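Local structure of ribonuclease T2 (Homo sapiens, 3T0O) at residues E168-I172 and G220-P225; W10-I14 and T180-Q184; E25-C31 and D75-P81. The protein cleaves single-stranded RNA, preferentially between purine and uridine residues, and so degrades microbial RNA to products sensed by TLR8 in innate immunity. All coordinates share one frame; numbering follows the deposited sequence.

Contact 1. Residues E168-I172 and G220-P225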
ATOM      1  N   GLU A 168     -25.037   2.533  -3.654  1.00 37.29           N
ATOM      2  CA  GLU A 168     -24.653   1.446  -2.787  1.00 33.28           C
ATOM      3  C   GLU A 168     -23.778   2.046  -1.645  1.00 31.32           C
ATOM      4  O   GLU A 168     -23.998   3.174  -1.238  1.00 31.06           O
ATOM      5  CB  GLU A 168     -23.950   0.405  -3.654  1.00 34.30           C
ATOM      6  CG  GLU A 168     -22.869   1.060  -4.561  1.00 37.46           C
ATOM      7  CD  GLU A 168     -22.490   0.220  -5.773  1.00 42.19           C
ATOM      8  OE1 GLU A 168     -23.205   0.297  -6.803  1.00 46.49           O
ATOM      9  OE2 GLU A 168     -21.466  -0.496  -5.707  1.00 46.52           O
ATOM     10  N   VAL A 169     -22.785   1.315  -1.130  1.00 26.14           N
ATOM     11  CA  VAL A 169     -21.943   1.848  -0.036  1.00 22.48           C
ATOM     12  C   VAL A 169     -20.503   1.932  -0.537  1.00 17.23           C
ATOM     13  O   VAL A 169     -20.136   1.304  -1.522  1.00 20.43           O
ATOM     14  CB  VAL A 169     -21.982   1.001   1.329  1.00 22.84           C
ATOM     15  CG1 VAL A 169     -23.418   0.927   1.921  1.00 25.72           C
ATOM     16  CG2 VAL A 169     -21.465  -0.325   1.129  1.00 24.11           C
ATOM     17  N   GLN A 170     -19.710   2.772   0.119  1.00 14.46           N
ATOM     18  CA  GLN A 170     -18.272   2.903  -0.189  1.00 12.10           C
ATOM     19  C   GLN A 170     -17.579   1.533  -0.050  1.00 12.50           C
ATOM     20  O   GLN A 170     -17.985   0.666   0.712  1.00 13.03           O
ATOM     21  CB  GLN A 170     -17.645   3.921   0.732  1.00 13.32           C
ATOM     22  CG  GLN A 170     -17.681   3.459   2.210  1.00 13.57           C
ATOM     23  CD  GLN A 170     -17.320   4.472   3.225  1.00 14.54           C
ATOM     24  OE1 GLN A 170     -16.754   5.539   2.925  1.00 15.17           O
ATOM     25  NE2 GLN A 170     -17.695   4.169   4.438  1.00 13.62           N
ATOM     26  N   THR A 171     -16.473   1.427  -0.762  1.00 10.83           N
ATOM     27  CA  THR A 171     -15.722   0.200  -0.783  0.50  9.71           C
ATOM     28  C   THR A 171     -14.306   0.451  -0.267  1.00  8.95           C
ATOM     29  O   THR A 171     -13.627   1.347  -0.778  1.00 10.28           O
ATOM     30  CB  THR A 171     -15.629  -0.254  -2.206  0.50  8.64           C
ATOM     31  OG1 THR A 171     -16.960  -0.274  -2.779  0.50 13.07           O
ATOM     32  CG2 THR A 171     -15.027  -1.667  -2.205  0.50  8.32           C
ATOM     33  N   ILE A 172     -13.862  -0.324   0.730  1.00  9.43           N
ATOM     34  CA  ILE A 172     -12.494  -0.094   1.270  1.00  7.69           C
ATOM     35  C   ILE A 172     -11.480  -0.451   0.226  1.00  8.62           C
ATOM     36  O   ILE A 172     -11.583  -1.507  -0.378  1.00  9.16           O
ATOM     37  CB  ILE A 172     -12.286  -0.813   2.597  1.00  9.90           C
ATOM     38  CG1 ILE A 172     -10.922  -0.395   3.200  1.00  9.79           C
ATOM     39  CG2 ILE A 172     -12.259  -2.381   2.428  1.00 11.88           C
ATOM     40  CD1 ILE A 172     -10.713  -1.015   4.617  1.00 11.50           C
ATOM     41  N   GLY A 220     -19.237   4.668   9.043  1.00 15.92           N
ATOM     42  CA  GLY A 220     -20.432   3.964   8.649  1.00 15.99           C
ATOM     43  C   GLY A 220     -20.132   2.684   7.892  1.00 15.13           C
ATOM     44  O   GLY A 220     -18.986   2.197   7.930  1.00 14.84           O
ATOM     45  N   PRO A 221     -21.103   2.162   7.175  1.00 15.46           N
ATOM     46  CA  PRO A 221     -20.896   0.876   6.499  1.00 15.31           C
ATOM     47  C   PRO A 221     -19.890   0.953   5.390  1.00 15.42           C
ATOM     48  O   PRO A 221     -19.698   2.020   4.758  1.00 15.52           O
ATOM     49  CB  PRO A 221     -22.299   0.507   5.932  1.00 17.77           C
ATOM     50  CG  PRO A 221     -23.182   1.426   6.596  1.00 21.61           C
ATOM     51  CD  PRO A 221     -22.496   2.607   7.082  1.00 18.03           C
ATOM     52  N   VAL A 222     -19.165  -0.137   5.261  1.00 11.98           N
ATOM     53  CA  VAL A 222     -18.174  -0.184   4.205  1.00 11.04           C
ATOM     54  C   VAL A 222     -18.161  -1.614   3.654  1.00 10.80           C
ATOM     55  O   VAL A 222     -18.302  -2.615   4.405  1.00 13.44           O
ATOM     56  CB  VAL A 222     -16.750   0.299   4.754  1.00 11.35           C
ATOM     57  CG1 VAL A 222     -16.313  -0.555   5.936  1.00 10.83           C
ATOM     58  CG2 VAL A 222     -15.659   0.214   3.606  1.00 11.89           C
ATOM     59  N   PHE A 223     -18.009  -1.694   2.356  1.00 11.17           N
ATOM     60  CA  PHE A 223     -17.898  -3.015   1.711  1.00 11.30           C
ATOM     61  C   PHE A 223     -16.438  -3.367   1.584  1.00 10.51           C
ATOM     62  O   PHE A 223     -15.630  -2.590   1.073  1.00 10.06           O
ATOM     63  CB  PHE A 223     -18.579  -2.884   0.325  1.00 13.19           C
ATOM     64  CG  PHE A 223     -18.676  -4.133  -0.470  1.00 12.24           C
ATOM     65  CD1 PHE A 223     -18.935  -5.364   0.112  1.00 15.81           C
ATOM     66  CD2 PHE A 223     -18.546  -4.057  -1.845  1.00 17.09           C
ATOM     67  CE1 PHE A 223     -19.042  -6.566  -0.675  1.00 16.71           C
ATOM     68  CE2 PHE A 223     -18.658  -5.252  -2.642  1.00 16.17           C
ATOM     69  CZ  PHE A 223     -18.912  -6.477  -2.022  1.00 17.38           C
ATOM     70  N   TYR A 224     -16.119  -4.608   1.932  1.00  9.83           N
ATOM     71  CA  TYR A 224     -14.752  -5.137   1.828  1.00  8.61           C
ATOM     72  C   TYR A 224     -14.930  -6.356   0.892  1.00 10.32           C
ATOM     73  O   TYR A 224     -15.286  -7.479   1.338  1.00 10.64           O
ATOM     74  CB  TYR A 224     -14.339  -5.558   3.243  1.00  8.98           C
ATOM     75  CG  TYR A 224     -12.991  -6.201   3.370  1.00  7.88           C
ATOM     76  CD1 TYR A 224     -11.981  -5.964   2.422  1.00  8.26           C
ATOM     77  CD2 TYR A 224     -12.704  -6.945   4.474  1.00  9.77           C
ATOM     78  CE1 TYR A 224     -10.707  -6.555   2.539  1.00 11.78           C
ATOM     79  CE2 TYR A 224     -11.465  -7.502   4.674  1.00  8.52           C
ATOM     80  CZ  TYR A 224     -10.461  -7.319   3.687  1.00 11.64           C
ATOM     81  OH  TYR A 224      -9.222  -7.844   3.914  1.00 12.33           O
ATOM     82  N   PRO A 225     -14.747  -6.152  -0.392  1.00 11.27           N
ATOM     83  CA  PRO A 225     -15.264  -7.093  -1.392  1.00 10.40           C
ATOM     84  C   PRO A 225     -14.415  -8.319  -1.551  1.00 11.06           C
ATOM     85  O   PRO A 225     -13.174  -8.235  -1.650  1.00 12.90           O
ATOM     86  CB  PRO A 225     -15.214  -6.287  -2.714  1.00 13.14           C
ATOM     87  CG  PRO A 225     -14.240  -5.233  -2.521  1.00 12.66           C
ATOM     88  CD  PRO A 225     -14.309  -4.881  -0.997  1.00 11.90           C
TER

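Contact 2. Residues W10-I14 and T180-Q184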
ATOM      1  N   TRP A  10      10.632  16.486   3.753  1.00 25.40           N
ATOM      2  CA  TRP A  10       9.600  15.540   4.327  1.00 21.99           C
ATOM      3  C   TRP A  10       9.882  15.061   5.780  1.00 23.06           C
ATOM      4  O   TRP A  10      11.008  15.126   6.268  1.00 24.41           O
ATOM      5  CB  TRP A  10       9.362  14.374   3.388  1.00 20.99           C
ATOM      6  CG  TRP A  10      10.534  13.473   3.142  1.00 19.33           C
ATOM      7  CD1 TRP A  10      11.549  13.664   2.215  1.00 22.12           C
ATOM      8  CD2 TRP A  10      10.823  12.290   3.818  1.00 19.23           C
ATOM      9  NE1 TRP A  10      12.413  12.587   2.255  1.00 23.75           N
ATOM     10  CE2 TRP A  10      12.010  11.746   3.252  1.00 18.53           C
ATOM     11  CE3 TRP A  10      10.182  11.596   4.845  1.00 16.55           C
ATOM     12  CZ2 TRP A  10      12.563  10.538   3.678  1.00 19.63           C
ATOM     13  CZ3 TRP A  10      10.756  10.376   5.302  1.00 18.41           C
ATOM     14  CH2 TRP A  10      11.927   9.858   4.685  1.00 21.47           C
ATOM     15  N   LYS A  11       8.849  14.634   6.498  1.00 21.55           N
ATOM     16  CA  LYS A  11       9.036  14.337   7.907  1.00 22.57           C
ATOM     17  C   LYS A  11       8.738  12.912   8.306  1.00 21.58           C
ATOM     18  O   LYS A  11       9.294  12.419   9.261  1.00 24.67           O
ATOM     19  CB  LYS A  11       8.266  15.290   8.824  1.00 26.73           C
ATOM     20  CG  LYS A  11       8.931  16.664   8.934  1.00 31.42           C
ATOM     21  CD  LYS A  11       7.868  17.727   8.849  1.00 40.85           C
ATOM     22  CE  LYS A  11       8.378  19.112   9.215  1.00 42.49           C
ATOM     23  NZ  LYS A  11       7.994  19.485  10.614  1.00 46.52           N
ATOM     24  N   LYS A  12       7.835  12.278   7.592  1.00 18.72           N
ATOM     25  CA  LYS A  12       7.511  10.877   7.896  1.00 17.54           C
ATOM     26  C   LYS A  12       7.279  10.096   6.630  1.00 15.94           C
ATOM     27  O   LYS A  12       7.038  10.630   5.532  1.00 15.82           O
ATOM     28  CB  LYS A  12       6.249  10.780   8.793  1.00 17.89           C
ATOM     29  CG  LYS A  12       5.022  11.157   8.014  1.00 21.02           C
ATOM     30  CD  LYS A  12       3.850  11.418   8.976  1.00 27.31           C
ATOM     31  CE  LYS A  12       2.643  11.837   8.172  1.00 30.56           C
ATOM     32  NZ  LYS A  12       2.629  13.308   8.100  1.00 30.60           N
ATOM     33  N   LEU A  13       7.269   8.784   6.796  1.00 14.58           N
ATOM     34  CA  LEU A  13       6.972   7.896   5.706  1.00 13.14           C
ATOM     35  C   LEU A  13       5.546   7.382   5.841  1.00 14.35           C
ATOM     36  O   LEU A  13       5.052   7.296   6.954  1.00 15.73           O
ATOM     37  CB  LEU A  13       7.946   6.703   5.747  1.00 14.24           C
ATOM     38  CG  LEU A  13       9.361   7.121   5.358  1.00 14.47           C
ATOM     39  CD1 LEU A  13      10.343   6.056   5.888  1.00 17.37           C
ATOM     40  CD2 LEU A  13       9.402   7.283   3.803  1.00 15.72           C
ATOM     41  N   ILE A  14       4.925   7.006   4.724  1.00 13.88           N
ATOM     42  CA  ILE A  14       3.602   6.380   4.786  1.00 12.54           C
ATOM     43  C   ILE A  14       3.668   5.041   4.079  1.00 11.22           C
ATOM     44  O   ILE A  14       4.026   5.000   2.882  1.00 12.01           O
ATOM     45  CB  ILE A  14       2.573   7.293   4.122  1.00 12.76           C
ATOM     46  CG1 ILE A  14       2.550   8.675   4.718  1.00 17.36           C
ATOM     47  CG2 ILE A  14       1.137   6.659   4.315  1.00 12.74           C
ATOM     48  CD1 ILE A  14       1.788   9.688   3.801  1.00 20.77           C
ATOM     49  N   THR A 180       8.266   6.157  11.101  1.00 15.58           N
ATOM     50  CA  THR A 180       9.271   7.205  11.375  1.00 18.40           C
ATOM     51  C   THR A 180      10.294   7.269  10.264  1.00 17.71           C
ATOM     52  O   THR A 180      10.577   6.300   9.596  1.00 17.12           O
ATOM     53  CB  THR A 180       9.989   6.996  12.696  1.00 20.09           C
ATOM     54  OG1 THR A 180      10.725   5.743  12.637  1.00 20.58           O
ATOM     55  CG2 THR A 180       8.945   7.020  13.854  1.00 20.50           C
ATOM     56  N   LYS A 181      10.884   8.442  10.082  1.00 19.15           N
ATOM     57  CA  LYS A 181      11.737   8.645   8.947  1.00 19.97           C
ATOM     58  C   LYS A 181      12.987   7.795   9.013  1.00 21.54           C
ATOM     59  O   LYS A 181      13.349   7.089   8.074  1.00 21.77           O
ATOM     60  CB  LYS A 181      12.090  10.137   8.951  1.00 21.21           C
ATOM     61  CG  LYS A 181      13.138  10.582   7.998  1.00 25.45           C
ATOM     62  CD  LYS A 181      12.891  12.115   7.817  1.00 26.09           C
ATOM     63  CE  LYS A 181      13.402  12.661   6.545  1.00 24.83           C
ATOM     64  NZ  LYS A 181      13.578  14.134   6.630  1.00 26.18           N
ATOM     65  N   GLN A 182      13.639   7.814  10.171  1.00 23.09           N
ATOM     66  CA  GLN A 182      14.930   7.126  10.257  1.00 25.95           C
ATOM     67  C   GLN A 182      14.882   5.618  10.324  1.00 25.80           C
ATOM     68  O   GLN A 182      15.575   4.978   9.506  1.00 26.66           O
ATOM     69  CB  GLN A 182      15.821   7.734  11.340  1.00 27.24           C
ATOM     70  CG  GLN A 182      16.197   9.158  11.012  1.00 29.99           C
ATOM     71  CD  GLN A 182      16.943   9.312   9.666  1.00 33.35           C
ATOM     72  OE1 GLN A 182      17.745   8.450   9.254  1.00 35.45           O
ATOM     73  NE2 GLN A 182      16.686  10.426   8.988  1.00 38.21           N
ATOM     74  N   ASP A 183      14.013   5.060  11.190  1.00 24.44           N
ATOM     75  CA  ASP A 183      13.988   3.605  11.469  1.00 24.41           C
ATOM     76  C   ASP A 183      12.668   2.921  11.035  1.00 20.97           C
ATOM     77  O   ASP A 183      12.478   1.724  11.277  1.00 20.85           O
ATOM     78  CB  ASP A 183      14.174   3.365  12.983  1.00 26.46           C
ATOM     79  CG  ASP A 183      15.253   4.238  13.584  1.00 33.95           C
ATOM     80  OD1 ASP A 183      16.328   4.359  12.951  1.00 40.85           O
ATOM     81  OD2 ASP A 183      15.039   4.811  14.682  1.00 37.95           O
ATOM     82  N   GLN A 184      11.771   3.708  10.452  1.00 19.57           N
ATOM     83  CA  GLN A 184      10.449   3.265   9.962  1.00 18.40           C
ATOM     84  C   GLN A 184       9.704   2.526  11.024  1.00 18.14           C
ATOM     85  O   GLN A 184       9.174   1.417  10.756  1.00 18.74           O
ATOM     86  CB  GLN A 184      10.589   2.384   8.700  1.00 16.66           C
ATOM     87  CG  GLN A 184      11.345   3.089   7.597  1.00 17.39           C
ATOM     88  CD  GLN A 184      12.849   3.033   7.819  1.00 19.15           C
ATOM     89  OE1 GLN A 184      13.412   1.963   8.037  1.00 21.63           O
ATOM     90  NE2 GLN A 184      13.512   4.182   7.719  1.00 23.15           N
TER
HETATM   91  O   HOH W   1      13.749  15.536   4.313  1.00 14.60           O
HETATM   92  O   HOH W   2       9.158  10.591  11.341  1.00 12.83           O

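Contact 3. Residues E25-C31 and D75-P81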
ATOM      1  N   GLU A  25      -8.596  -1.867 -11.955  1.00 12.56           N
ATOM      2  CA  GLU A  25      -9.366  -1.063 -12.932  1.00 14.42           C
ATOM      3  C   GLU A  25      -9.677  -1.788 -14.179  1.00 14.90           C
ATOM      4  O   GLU A  25     -10.568  -1.392 -14.926  1.00 19.20           O
ATOM      5  CB  GLU A  25      -8.534   0.181 -13.302  1.00 12.67           C
ATOM      6  CG  GLU A  25      -8.413   1.099 -12.112  1.00 14.25           C
ATOM      7  CD  GLU A  25      -7.884   2.516 -12.450  1.00 17.68           C
ATOM      8  OE1 GLU A  25      -7.610   2.800 -13.632  1.00 17.66           O
ATOM      9  OE2 GLU A  25      -7.684   3.276 -11.477  1.00 19.53           O
ATOM     10  N   LYS A  26      -8.922  -2.830 -14.487  1.00 15.32           N
ATOM     11  CA  LYS A  26      -9.176  -3.554 -15.733  1.00 17.92           C
ATOM     12  C   LYS A  26      -8.924  -5.006 -15.448  1.00 16.24           C
ATOM     13  O   LYS A  26      -8.090  -5.331 -14.590  1.00 17.97           O
ATOM     14  CB  LYS A  26      -8.197  -3.136 -16.814  1.00 20.40           C
ATOM     15  CG  LYS A  26      -8.285  -1.773 -17.302  1.00 28.48           C
ATOM     16  CD  LYS A  26      -7.741  -1.845 -18.712  1.00 35.89           C
ATOM     17  CE  LYS A  26      -6.693  -0.787 -18.955  1.00 40.44           C
ATOM     18  NZ  LYS A  26      -6.356  -0.817 -20.402  1.00 43.99           N
ATOM     19  N   ILE A  27      -9.628  -5.880 -16.156  1.00 18.60           N
ATOM     20  CA  ILE A  27      -9.486  -7.317 -15.883  1.00 18.92           C
ATOM     21  C   ILE A  27      -8.367  -7.768 -16.827  1.00 17.93           C
ATOM     22  O   ILE A  27      -8.577  -8.212 -17.939  1.00 20.87           O
ATOM     23  CB  ILE A  27     -10.791  -8.118 -16.126  1.00 20.81           C
ATOM     24  CG1 ILE A  27     -11.817  -7.707 -15.084  1.00 26.12           C
ATOM     25  CG2 ILE A  27     -10.497  -9.704 -16.064  1.00 24.29           C
ATOM     26  CD1 ILE A  27     -13.206  -8.229 -15.338  1.00 31.33           C
ATOM     27  N   GLN A  28      -7.159  -7.537 -16.350  1.00 16.51           N
ATOM     28  CA  GLN A  28      -5.941  -7.843 -17.054  1.00 17.02           C
ATOM     29  C   GLN A  28      -4.773  -8.020 -16.108  1.00 13.77           C
ATOM     30  O   GLN A  28      -4.706  -7.407 -15.077  1.00 13.09           O
ATOM     31  CB  GLN A  28      -5.607  -6.768 -18.058  1.00 17.59           C
ATOM     32  CG  GLN A  28      -5.428  -5.426 -17.484  1.00 22.93           C
ATOM     33  CD  GLN A  28      -5.196  -4.506 -18.619  1.00 25.04           C
ATOM     34  OE1 GLN A  28      -5.799  -4.686 -19.687  1.00 29.99           O
ATOM     35  NE2 GLN A  28      -4.262  -3.605 -18.466  1.00 30.19           N
ATOM     36  N   ASN A  29      -3.855  -8.899 -16.472  1.00 14.47           N
ATOM     37  CA  ASN A  29      -2.624  -9.076 -15.738  1.00 14.05           C
ATOM     38  C   ASN A  29      -2.859  -9.354 -14.284  1.00 14.39           C
ATOM     39  O   ASN A  29      -3.654 -10.286 -13.976  1.00 16.99           O
ATOM     40  CB  ASN A  29      -1.642  -7.911 -16.033  1.00 15.47           C
ATOM     41  CG  ASN A  29      -1.403  -7.793 -17.506  1.00 20.06           C
ATOM     42  OD1 ASN A  29      -1.147  -8.806 -18.166  1.00 20.53           O
ATOM     43  ND2 ASN A  29      -1.537  -6.595 -18.041  1.00 18.23           N
ATOM     44  N   ASP A  30      -2.269  -8.552 -13.402  1.00 13.46           N
ATOM     45  CA  ASP A  30      -2.404  -8.827 -11.976  1.00 14.52           C
ATOM     46  C   ASP A  30      -3.869  -8.699 -11.475  1.00 15.69           C
ATOM     47  O   ASP A  30      -4.210  -9.266 -10.412  1.00 15.65           O
ATOM     48  CB  ASP A  30      -1.462  -7.892 -11.167  1.00 16.46           C
ATOM     49  CG  ASP A  30       0.018  -8.271 -11.298  1.00 17.94           C
ATOM     50  OD1 ASP A  30       0.313  -9.452 -11.480  1.00 24.53           O
ATOM     51  OD2 ASP A  30       0.871  -7.343 -11.371  1.00 21.02           O
ATOM     52  N   CYS A  31      -4.717  -7.972 -12.204  1.00 13.22           N
ATOM     53  CA  CYS A  31      -6.110  -7.797 -11.884  1.00 13.22           C
ATOM     54  C   CYS A  31      -7.036  -8.757 -12.621  1.00 14.29           C
ATOM     55  O   CYS A  31      -8.274  -8.676 -12.465  1.00 16.97           O
ATOM     56  CB  CYS A  31      -6.549  -6.323 -12.219  1.00 12.34           C
ATOM     57  SG  CYS A  31      -5.831  -5.244 -11.025  1.00 12.30           S
ATOM     58  N   ASP A  75       1.117  -4.864  -9.882  1.00 12.32           N
ATOM     59  CA  ASP A  75       0.456  -3.698 -10.432  1.00 10.38           C
ATOM     60  C   ASP A  75      -1.012  -3.936 -10.513  1.00 10.34           C
ATOM     61  O   ASP A  75      -1.497  -4.576 -11.412  1.00 12.79           O
ATOM     62  CB  ASP A  75       1.033  -3.393 -11.794  1.00 11.87           C
ATOM     63  CG  ASP A  75       0.386  -2.187 -12.446  1.00 12.15           C
ATOM     64  OD1 ASP A  75      -0.552  -1.624 -11.848  1.00 13.99           O
ATOM     65  OD2 ASP A  75       0.810  -1.820 -13.579  1.00 15.29           O
ATOM     66  N   VAL A  76      -1.715  -3.455  -9.504  1.00  9.30           N
ATOM     67  CA  VAL A  76      -3.176  -3.640  -9.445  1.00 10.82           C
ATOM     68  C   VAL A  76      -3.918  -2.347  -9.581  1.00 10.84           C
ATOM     69  O   VAL A  76      -5.118  -2.301  -9.236  1.00 12.93           O
ATOM     70  CB  VAL A  76      -3.558  -4.390  -8.146  1.00  9.24           C
ATOM     71  CG1 VAL A  76      -2.957  -5.803  -8.190  1.00  9.99           C
ATOM     72  CG2 VAL A  76      -3.119  -3.617  -6.886  1.00 10.22           C
ATOM     73  N   ILE A  77      -3.273  -1.353 -10.193  1.00 11.04           N
ATOM     74  CA  ILE A  77      -4.004  -0.106 -10.511  1.00 13.81           C
ATOM     75  C   ILE A  77      -4.122  -0.041 -12.008  1.00 13.85           C
ATOM     76  O   ILE A  77      -5.238  -0.193 -12.511  1.00 17.01           O
ATOM     77  CB  ILE A  77      -3.259   1.047  -9.937  1.00 13.74           C
ATOM     78  CG1 ILE A  77      -3.326   0.948  -8.394  1.00 17.75           C
ATOM     79  CG2 ILE A  77      -3.961   2.335 -10.404  1.00 16.15           C
ATOM     80  CD1 ILE A  77      -2.475   1.884  -7.679  1.00 21.26           C
ATOM     81  N   HIS A  78      -3.035   0.155 -12.754  1.00 12.09           N
ATOM     82  CA  HIS A  78      -3.178   0.121 -14.195  1.00 12.85           C
ATOM     83  C   HIS A  78      -3.009  -1.235 -14.818  1.00 13.43           C
ATOM     84  O   HIS A  78      -3.429  -1.454 -15.985  1.00 15.15           O
ATOM     85  CB  HIS A  78      -2.157   0.969 -14.878  1.00 15.92           C
ATOM     86  CG  HIS A  78      -2.335   2.417 -14.590  1.00 16.24           C
ATOM     87  ND1 HIS A  78      -3.523   3.087 -14.816  1.00 19.81           N
ATOM     88  CD2 HIS A  78      -1.484   3.308 -14.037  1.00 20.57           C
ATOM     89  CE1 HIS A  78      -3.388   4.342 -14.397  1.00 18.80           C
ATOM     90  NE2 HIS A  78      -2.160   4.507 -13.939  1.00 19.85           N
ATOM     91  N   SER A  79      -2.363  -2.106 -14.025  1.00 13.55           N
ATOM     92  CA  SER A  79      -2.178  -3.467 -14.478  1.00 13.58           C
ATOM     93  C   SER A  79      -1.526  -3.494 -15.841  1.00 15.99           C
ATOM     94  O   SER A  79      -1.994  -4.194 -16.744  1.00 17.69           O
ATOM     95  CB  SER A  79      -3.509  -4.267 -14.470  1.00 14.68           C
ATOM     96  OG  SER A  79      -3.937  -4.387 -13.120  1.00 15.00           O
ATOM     97  N   PHE A  80      -0.452  -2.728 -16.024  1.00 14.57           N
ATOM     98  CA  PHE A  80       0.272  -2.757 -17.283  1.00 17.88           C
ATOM     99  C   PHE A  80       0.995  -4.119 -17.353  1.00 18.12           C
ATOM    100  O   PHE A  80       1.353  -4.726 -16.300  1.00 21.80           O
ATOM    101  CB  PHE A  80       1.321  -1.639 -17.237  1.00 17.28           C
ATOM    102  CG  PHE A  80       0.770  -0.230 -17.292  1.00 19.36           C
ATOM    103  CD1 PHE A  80      -0.139   0.140 -18.300  1.00 25.78           C
ATOM    104  CD2 PHE A  80       1.185   0.710 -16.390  1.00 22.75           C
ATOM    105  CE1 PHE A  80      -0.640   1.437 -18.380  1.00 22.37           C
ATOM    106  CE2 PHE A  80       0.710   2.069 -16.524  1.00 22.75           C
ATOM    107  CZ  PHE A  80      -0.186   2.384 -17.484  1.00 24.00           C
ATOM    108  N   PRO A  81       1.192  -4.582 -18.551  1.00 23.60           N
ATOM    109  CA  PRO A  81       1.848  -5.885 -18.756  1.00 26.05           C
ATOM    110  C   PRO A  81       3.283  -5.809 -18.292  1.00 25.48           C
ATOM    111  O   PRO A  81       3.799  -6.771 -17.717  1.00 28.88           O
ATOM    112  CB  PRO A  81       1.717  -6.142 -20.245  1.00 27.67           C
ATOM    113  CG  PRO A  81       1.176  -4.885 -20.898  1.00 27.85           C
ATOM    114  CD  PRO A  81       0.617  -3.993 -19.750  1.00 22.38           C
TER
HETATM  115  O   HOH W   3      -6.197  -2.656 -13.307  1.00  8.38           O
HETATM  116  O   HOH W   4      -0.615  -6.171 -13.724  1.00  8.13           O
HETATM  117  O   HOH W   5       1.717  -6.332 -14.425  1.00 24.53           O

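Contact 1. Residues E168-I172 and G220-P225
Ile-172 meets segment 220-225 with its CB and its CG2 branch. Ile-172 CB rests against Val-222 CG2 at 3.7 Å. CG2 of Ile-172 reaches CD1 of the Tyr-224 ring at 3.6 Å, on an oblique approach. Two backbone hydrogen bonds pair the segments. Phe-223 N donates to Gln-170 O, and Ile-172 N donates to Phe-223 O. They make a single beta bridge between Thr-171 and Phe-223, which joins strand 171-180 of the main antiparallel sheet to the segment that holds the short strand 221-222.

The Gln-170 side chain passes Val-222 obliquely and ends at Pro-221. Its CG lies between the backbone N and the carbonyl carbon (chi1 65°), and the extended chain beyond carries Gln-170 NE2 to Pro-221 O, to which it donates a hydrogen bond of 3.0 Å. The donor sits above the carbonyl plane, 37° out of it. The other end of the amide, OE1, accepts from Glu-218 N. The side chains of Val-169 and Phe-223 cross at about a right angle, with Val-169 CG2 3.9 Å from CB of Phe-223. At the far end, Thr-171 CG2 lies 3.5 Å from CD of Pro-225. The hydroxyl of Tyr-224 is bonded to Trp-38 NE1, and helix 141-152 covers Ile-172 and Val-222 through Phe-144.

Contact 2. Residues W10-I14 and T180-Q184
Lys-181 lies over one face of the Trp-10 indole and ends on the backbone carbonyl of the same tryptophan. Lys-181 CB is 3.6 Å from Lys-11 O. CG stands anti to the backbone N (chi1 171°), and from there the chain is extended over the ring. CG meets the outer rim of the six-membered ring, at CH2 and CZ3. CD stays near CZ3. Lys-181 CE comes down almost on the normal through the centre of the six-membered ring of Trp-10, 3.4 Å from the centroid, in a CH-pi contact. Lys-181 NZ is further out, 4.5 Å from the same Trp-10 centroid and 14° off the normal, which still makes a cation-pi interaction. Lys-181 NZ donates to Trp-10 O at 2.8 Å, tilted 28° from the carbonyl plane. NZ also donates to water 1, which accepts a weak bond from Trp-10 N. The ammonium group is thus held by the ring face, the carbonyl and a water. The indole has a polar partner too: NE1 donates to Cys-97 O.

A second bridge runs through water 2, which donates to Lys-11 O and accepts from Lys-181 N. Deeper in, Leu-13 CD1 packs on Gln-184 CG at 3.6 Å and lies near Thr-180 O. The amide of Gln-184 turns back on its own loop. Gln-184 NE2 donates to Lys-181 O at 2.9 Å, while OE1 accepts from Arg-113 NE.

Leu-13 belongs to strand 12-18 and lies about 7 Å, side chain to side chain, from the predicted active-site His-94. The Lys-181 to Trp-10 contact joins the N-terminal end of the modelled chain to the loop between strands 171-180 and 186-187. Strands 12-18 and 171-180 pair antiparallel in the sheet of the RNase T2 alpha/beta fold.

Contact 3. Residues E25-C31 and D75-P81
Ser-79 O takes a hydrogen bond from each of two side-chain amides of segment 25-31. Asn-29 ND2 donates to Ser-79 O at 2.8 Å, nearly straight at 167°, with the oxygen in the plane of the amide. Gln-28 NE2 reaches Ser-79 O at 2.9 Å with a more bent bond and a tilted amide. The two donors come from opposite faces of the carbonyl plane. Gln-28 NE2 also makes a weak bond to His-78 O. Gln-28 CG touches Ser-79 CB.

Asp-30 provides the next link. Asp-30 OD2 accepts from Asp-75 N at 2.9 Å, on the anti side of the carboxylate. The same oxygen forms a salt bridge with Arg-83. Water 4 joins Asp-30 N to Asp-75 O. Water 3 donates to Ile-77 O and accepts from Glu-25 N.

Asp-75 organises its own loop. Its CG is anti to the backbone N (chi1 180°), which turns the carboxylate to the amides that follow. OD1 accepts from Ile-77 N in an Asx turn and from Ser-79 N, while Asp-75 OD2 accepts from Phe-80 N at 2.9 Å. These bonds probably help to fix the turn that carries Ser-79 O. Beside it, SG of Cys-31, disulfide-bonded to Cys-24, packs on CB of Val-76 at 3.8 Å. Glu-25 CB rests on Ile-77 O at 3.4 Å, and its OE2 forms a salt bridge with Arg-212.

Ile-77 lies about 3 Å, side chain to side chain, from the predicted active-site His-41 on strand 39-45. Segment 25-31 follows helix 20-23, and segment 75-81 joins helix 66-72 to helix 84-98. Val-76 touches helix 20-23 and strands 12-18 and 39-45.

How the contacts relate
The three contacts do not touch. Contacts 1 and 2 have centres 30 Å apart and lie on opposite sides of the chain's centre, yet both reach one antiparallel sheet, in which strands 12-18 and 171-180 are neighbours. Contact 3 is 22 Å from contact 1 and 29 Å from contact 2, centre to centre. Along the chain, contact 3 is nested inside the loop closed by contact 2 and closes before contact 1 opens. The segments of contacts 1 and 2 alternate. Contact 2 comes near one predicted active-site histidine through a strand residue, and contact 3 near another through a loop residue. Contact 1 lies away from the annotated sites and joins the chain's C-terminal part to the sheet.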